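Local coordinates for extracellular serine protease (Aeromonas sobria, PDB 3WQB), which cleaves peptide bonds that follow two basic residues, one of them lysine, and acts on host plasma proteins as a probable virulence factor, at residues 170-175 / 348-353; 203-208 / 252-257. The protein carries 1 engineered substitution. All blocks are in the same frame, centred on the assembly; numbering follows the deposited sequence.

Interaction 1. Residues 170-175 / 348-353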
loop_
_atom_site.group_PDB
_atom_site.type_symbol
_atom_site.label_atom_id
_atom_site.label_comp_id
_atom_site.label_asym_id
_atom_site.label_seq_id
_atom_site.Cartn_x
_atom_site.Cartn_y
_atom_site.Cartn_z
ATOM N N ASP A 170 0.569 -21.022 -4.199
ATOM C CA ASP A 170 2.001 -21.313 -4.215
ATOM C C ASP A 170 2.867 -20.188 -4.755
ATOM O O ASP A 170 4.004 -20.407 -5.158
ATOM C CB ASP A 170 2.284 -22.617 -4.966
ATOM C CG ASP A 170 1.866 -22.559 -6.423
ATOM O OD1 ASP A 170 1.037 -21.688 -6.796
ATOM O OD2 ASP A 170 2.366 -23.414 -7.194
ATOM N N ASN A 171 2.332 -18.975 -4.757
ATOM C CA ASN A 171 3.184 -17.806 -4.945
ATOM C C ASN A 171 3.909 -17.470 -3.661
ATOM O O ASN A 171 3.351 -17.620 -2.570
ATOM C CB ASN A 171 2.373 -16.605 -5.408
ATOM C CG ASN A 171 1.886 -16.770 -6.811
ATOM O OD1 ASN A 171 2.679 -16.767 -7.753
ATOM N ND2 ASN A 171 0.579 -16.952 -6.967
ATOM N N ARG A 172 5.154 -17.033 -3.797
ATOM C CA ARG A 172 5.910 -16.523 -2.660
ATOM C C ARG A 172 5.939 -14.992 -2.578
ATOM O O ARG A 172 6.411 -14.453 -1.582
ATOM C CB ARG A 172 7.333 -17.069 -2.630
ATOM C CG ARG A 172 7.412 -18.525 -2.176
ATOM C CD ARG A 172 8.770 -18.859 -1.568
ATOM N NE ARG A 172 8.896 -18.254 -0.246
ATOM C CZ ARG A 172 10.042 -18.031 0.395
ATOM N NH1 ARG A 172 11.215 -18.361 -0.146
ATOM N NH2 ARG A 172 10.007 -17.448 1.594
ATOM N N VAL A 173 5.446 -14.292 -3.605
ATOM C CA VAL A 173 5.334 -12.833 -3.561
ATOM C C VAL A 173 3.980 -12.460 -4.147
ATOM O O VAL A 173 3.604 -12.944 -5.215
ATOM C CB VAL A 173 6.475 -12.130 -4.347
ATOM C CG1 VAL A 173 6.359 -10.630 -4.201
ATOM C CG2 VAL A 173 7.847 -12.591 -3.855
ATOM N N PHE A 174 3.247 -11.605 -3.442
ATOM C CA PHE A 174 1.998 -11.033 -3.969
ATOM C C PHE A 174 2.181 -9.548 -4.145
ATOM O O PHE A 174 2.308 -8.810 -3.167
ATOM C CB PHE A 174 0.816 -11.326 -3.042
ATOM C CG PHE A 174 0.443 -12.777 -3.005
ATOM C CD1 PHE A 174 1.025 -13.642 -2.087
ATOM C CD2 PHE A 174 -0.484 -13.287 -3.914
ATOM C CE1 PHE A 174 0.685 -15.004 -2.075
ATOM C CE2 PHE A 174 -0.824 -14.635 -3.913
ATOM C CZ PHE A 174 -0.240 -15.498 -2.988
ATOM N N ASN A 175 2.238 -9.129 -5.405
ATOM C CA ASN A 175 2.435 -7.729 -5.739
ATOM C C ASN A 175 1.115 -6.978 -5.825
ATOM O O ASN A 175 0.263 -7.326 -6.636
ATOM C CB ASN A 175 3.188 -7.618 -7.065
ATOM C CG ASN A 175 3.576 -6.197 -7.384
ATOM O OD1 ASN A 175 4.716 -5.799 -7.143
ATOM N ND2 ASN A 175 2.631 -5.418 -7.911
ATOM N N LEU A 348 14.745 -11.790 -5.594
ATOM C CA LEU A 348 16.192 -12.006 -5.632
ATOM C C LEU A 348 16.664 -12.666 -4.334
ATOM O O LEU A 348 17.361 -13.687 -4.347
ATOM C CB LEU A 348 16.950 -10.693 -5.876
ATOM C CG LEU A 348 16.756 -10.071 -7.263
ATOM C CD1 LEU A 348 17.566 -8.793 -7.405
ATOM C CD2 LEU A 348 17.138 -11.057 -8.356
ATOM N N LEU A 349 16.256 -12.097 -3.207
ATOM C CA LEU A 349 16.679 -12.622 -1.923
ATOM C C LEU A 349 16.187 -14.042 -1.716
ATOM O O LEU A 349 16.940 -14.907 -1.270
ATOM C CB LEU A 349 16.192 -11.725 -0.788
ATOM C CG LEU A 349 16.720 -10.296 -0.779
ATOM C CD1 LEU A 349 16.190 -9.593 0.434
ATOM C CD2 LEU A 349 18.227 -10.228 -0.828
ATOM N N MET A 350 14.920 -14.277 -2.035
ATOM C CA MET A 350 14.349 -15.608 -1.905
ATOM C C MET A 350 15.074 -16.620 -2.777
ATOM O O MET A 350 15.265 -17.764 -2.370
ATOM C CB MET A 350 12.862 -15.596 -2.244
ATOM C CG MET A 350 12.001 -14.891 -1.220
ATOM S SD MET A 350 10.308 -14.809 -1.816
ATOM C CE MET A 350 9.480 -14.269 -0.318
ATOM N N SER A 351 15.480 -16.220 -3.974
ATOM C CA SER A 351 16.165 -17.161 -4.862
ATOM C C SER A 351 17.554 -17.523 -4.345
ATOM O O SER A 351 18.005 -18.652 -4.540
ATOM C CB SER A 351 16.223 -16.652 -6.303
ATOM O OG SER A 351 17.130 -15.573 -6.478
ATOM N N ALA A 352 18.211 -16.570 -3.683
ATOM C CA ALA A 352 19.551 -16.764 -3.116
ATOM C C ALA A 352 19.513 -17.572 -1.823
ATOM O O ALA A 352 20.438 -18.342 -1.536
ATOM C CB ALA A 352 20.215 -15.429 -2.869
ATOM N N TYR A 353 18.441 -17.391 -1.051
ATOM C CA TYR A 353 18.307 -17.988 0.273
ATOM C C TYR A 353 16.882 -18.488 0.457
ATOM O O TYR A 353 16.085 -17.875 1.171
ATOM C CB TYR A 353 18.712 -16.979 1.362
ATOM C CG TYR A 353 20.192 -16.684 1.314
ATOM C CD1 TYR A 353 21.111 -17.554 1.896
ATOM C CD2 TYR A 353 20.675 -15.571 0.618
ATOM C CE1 TYR A 353 22.469 -17.315 1.815
ATOM C CE2 TYR A 353 22.040 -15.313 0.532
ATOM C CZ TYR A 353 22.925 -16.186 1.137
ATOM O OH TYR A 353 24.271 -15.948 1.046
HETATM O O HOH W 1 13.437 -17.207 1.169
#
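R172 and M350 approach from opposite directions and overlap, M350 lying against one face of the R172 guanidinium, between the entry to strand 173-179 and the last turn of helix 335-352. The methyl CE of M350 lies 3.3 Å from R172 O, a close approach for a methyl group to a carbonyl oxygen. The arginine chain is bent at chi3 (73°), which folds its guanidinium back over the thioether. M350, extended beyond CG (chi3 169°), carries its methyl under that group: CE lies 3.7 Å below one guanidinium face, displaced toward the rim, while NH1 stands 3.7 Å from M350 CG. In the guanidinium plane, NH1 donates to a water at 2.8 Å, and the water donates in turn to Y353 O, at 2.7 Å, just past the helix end. The other guanidinium nitrogens bond outside the pair, NE to G209 O and NH2 to L356 O. Next along the chain, V173 turns CG2 to M350 SD at 3.9 Å; V173 also touches S343 and M346 of the same helix. The contact thus joins the central parallel sheet of the subtilisin domain to a helix packed on it, with no direct hydrogen bond. Bonded to carbonyls and water, the guanidinium can offer a flat face to the methyl end of M350, and its charge is probably eased by those oxygen dipoles.

Interaction 2. Residues 203-208 / 252-257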
loop_
_atom_site.group_PDB
_atom_site.type_symbol
_atom_site.label_atom_id
_atom_site.label_comp_id
_atom_site.label_asym_id
_atom_site.label_seq_id
_atom_site.Cartn_x
_atom_site.Cartn_y
_atom_site.Cartn_z
ATOM N N GLN A 203 -0.728 -17.272 4.673
ATOM C CA GLN A 203 0.195 -17.306 3.555
ATOM C C GLN A 203 1.591 -16.813 3.917
ATOM O O GLN A 203 2.583 -17.291 3.375
ATOM C CB GLN A 203 -0.375 -16.494 2.397
ATOM C CG GLN A 203 -1.479 -17.241 1.632
ATOM C CD GLN A 203 -0.913 -18.367 0.787
ATOM O OE1 GLN A 203 -0.912 -19.529 1.198
ATOM N NE2 GLN A 203 -0.393 -18.021 -0.379
ATOM N N THR A 204 1.664 -15.843 4.822
ATOM C CA THR A 204 2.957 -15.304 5.245
ATOM C C THR A 204 3.701 -16.290 6.152
ATOM O O THR A 204 4.904 -16.513 5.976
ATOM C CB THR A 204 2.798 -13.953 5.971
ATOM O OG1 THR A 204 2.217 -12.987 5.083
ATOM C CG2 THR A 204 4.153 -13.429 6.453
ATOM N N LEU A 205 2.985 -16.870 7.112
ATOM C CA LEU A 205 3.637 -17.655 8.177
ATOM C C LEU A 205 3.892 -19.135 7.893
ATOM O O LEU A 205 4.447 -19.828 8.734
ATOM C CB LEU A 205 2.896 -17.467 9.507
ATOM C CG LEU A 205 2.915 -16.024 10.036
ATOM C CD1 LEU A 205 2.164 -15.928 11.350
ATOM C CD2 LEU A 205 4.335 -15.439 10.174
ATOM N N LYS A 206 3.557 -19.608 6.706
ATOM C CA LYS A 206 3.763 -21.027 6.400
ATOM C C LYS A 206 5.188 -21.288 5.923
ATOM O O LYS A 206 5.965 -20.361 5.708
ATOM C CB LYS A 206 2.779 -21.466 5.327
ATOM C CG LYS A 206 2.942 -20.673 4.050
ATOM C CD LYS A 206 1.973 -21.102 3.000
ATOM C CE LYS A 206 2.382 -20.471 1.699
ATOM N NZ LYS A 206 1.597 -20.967 0.539
ATOM N N ALA A 207 5.524 -22.563 5.742
ATOM C CA ALA A 207 6.756 -22.926 5.051
ATOM C C ALA A 207 6.723 -22.351 3.632
ATOM O O ALA A 207 5.668 -22.341 2.987
ATOM C CB ALA A 207 6.914 -24.438 5.008
ATOM N N GLN A 208 7.875 -21.886 3.154
ATOM C CA GLN A 208 7.965 -21.176 1.872
ATOM C C GLN A 208 6.982 -20.002 1.896
ATOM O O GLN A 208 6.158 -19.838 0.989
ATOM C CB GLN A 208 7.680 -22.111 0.679
ATOM C CG GLN A 208 8.857 -22.968 0.196
ATOM C CD GLN A 208 9.601 -23.663 1.321
ATOM O OE1 GLN A 208 10.641 -23.185 1.778
ATOM N NE2 GLN A 208 9.061 -24.786 1.788
ATOM N N ASN A 252 -2.157 -3.680 8.171
ATOM C CA ASN A 252 -2.437 -5.063 8.541
ATOM C C ASN A 252 -1.225 -5.916 8.867
ATOM O O ASN A 252 -1.374 -7.115 9.112
ATOM C CB ASN A 252 -3.305 -5.775 7.490
ATOM C CG ASN A 252 -2.541 -6.127 6.233
ATOM O OD1 ASN A 252 -1.389 -5.739 6.056
ATOM N ND2 ASN A 252 -3.186 -6.876 5.352
ATOM N N PHE A 253 -0.042 -5.302 8.876
ATOM C CA PHE A 253 1.238 -5.978 9.156
ATOM C C PHE A 253 1.716 -6.905 8.045
ATOM O O PHE A 253 2.874 -6.846 7.670
ATOM C CB PHE A 253 1.230 -6.708 10.504
ATOM C CG PHE A 253 2.511 -7.431 10.804
ATOM C CD1 PHE A 253 3.665 -6.716 11.125
ATOM C CD2 PHE A 253 2.573 -8.829 10.759
ATOM C CE1 PHE A 253 4.853 -7.374 11.415
ATOM C CE2 PHE A 253 3.762 -9.493 11.036
ATOM C CZ PHE A 253 4.897 -8.765 11.372
ATOM N N TRP A 254 0.830 -7.757 7.535
ATOM C CA TRP A 254 1.199 -8.716 6.482
ATOM C C TRP A 254 1.646 -7.996 5.218
ATOM O O TRP A 254 2.525 -8.490 4.504
ATOM C CB TRP A 254 0.051 -9.692 6.194
ATOM C CG TRP A 254 -0.530 -10.197 7.477
ATOM C CD1 TRP A 254 -1.773 -9.934 7.970
ATOM C CD2 TRP A 254 0.154 -10.957 8.491
ATOM N NE1 TRP A 254 -1.926 -10.523 9.211
ATOM C CE2 TRP A 254 -0.755 -11.145 9.556
ATOM C CE3 TRP A 254 1.444 -11.514 8.592
ATOM C CZ2 TRP A 254 -0.413 -11.864 10.717
ATOM C CZ3 TRP A 254 1.774 -12.244 9.742
ATOM C CH2 TRP A 254 0.852 -12.401 10.783
ATOM N N ASN A 255 1.086 -6.810 4.956
ATOM C CA ASN A 255 1.546 -5.987 3.851
ATOM C C ASN A 255 2.844 -5.288 4.196
ATOM O O ASN A 255 2.929 -4.609 5.232
ATOM C CB ASN A 255 0.499 -4.928 3.522
ATOM C CG ASN A 255 -0.614 -5.457 2.670
ATOM O OD1 ASN A 255 -0.389 -6.319 1.822
ATOM N ND2 ASN A 255 -1.829 -4.935 2.869
ATOM N N LEU A 256 3.845 -5.463 3.332
ATOM C CA LEU A 256 5.055 -4.660 3.375
ATOM C C LEU A 256 4.768 -3.425 2.520
ATOM O O LEU A 256 4.698 -3.522 1.288
ATOM C CB LEU A 256 6.238 -5.462 2.814
ATOM C CG LEU A 256 7.656 -4.919 3.046
ATOM C CD1 LEU A 256 8.700 -5.965 2.701
ATOM C CD2 LEU A 256 7.891 -3.652 2.233
ATOM N N VAL A 257 4.584 -2.285 3.175
ATOM C CA VAL A 257 4.141 -1.061 2.497
ATOM C C VAL A 257 5.343 -0.230 2.052
ATOM O O VAL A 257 6.272 -0.008 2.832
ATOM C CB VAL A 257 3.181 -0.240 3.379
ATOM C CG1 VAL A 257 2.644 0.950 2.611
ATOM C CG2 VAL A 257 2.005 -1.094 3.852
HETATM O O HOH W 2 3.788 -10.851 3.913
#
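This is a largely apolar contact on one side of the central parallel sheet of the subtilisin domain, where the C-terminal end of helix 191-205 rests against an indole in the turn leading into strand 255-261. T204 and L205, consecutive residues at that end of the helix, share the benzo side of W254. CB of T204 lies 3.8 Å from W254 CE3, and its OG1 and CG2 flank the same ring atom at nearly equal range. L205 reaches farther round the six-membered ring, its CD1 standing 3.8 Å from W254 CH2, with the two side chains crossing at about a right angle. Both approach the indole obliquely. One indole face is taken by the preceding residue, F253, whose CD2 sits 3.6 Å above it toward the rim, and the phenyl turns its edge to W254 CZ3. L435 touches L205, F253 and W254 alike, adding to the apolar surroundings.

The polar part runs beside the ring. With chi1 at -62°, T204 places OG1 beside its own backbone N, where it bonds to F200 O one helical turn back. A water lies 2.9 Å from T204 OG1 and 2.7 Å from W254 O, within hydrogen-bonding range of both, a second, solvent-mediated tie between helix and turn. The turn has its own brace, an Asx motif in which N252 OD1 accepts from N255 N at 2.9 Å with an N-H...O angle of 160°. N252 ND2 in turn bonds D197 of the helix. The chemistry implies a division of labour: carbon surface on the indole makes the direct contact, whereas the threonine hydroxyl and the tryptophan carbonyl, both in a buried setting, are joined through water.

Interactions 1 and 2 reach the same parallel sheet, at strands 173-179 and 255-261, with strand 211-215 lying between them. Both are mainly buried, although L205 gives interaction 2 an exposed edge. Interaction 2 lies within the chain between the two segments of interaction 1, helix 191-205 being the next helix after strand 173-179; their centres are about 12 Å apart. They also touch directly, F174 packing on Q203 and R172 NE against the backbone of Q208. Each lacks a direct hydrogen bond and uses one bridging water that ends on a backbone carbonyl. The difference lies in the surface: a charged guanidinium on a thioether in interaction 1, aliphatic groups on an indole in interaction 2.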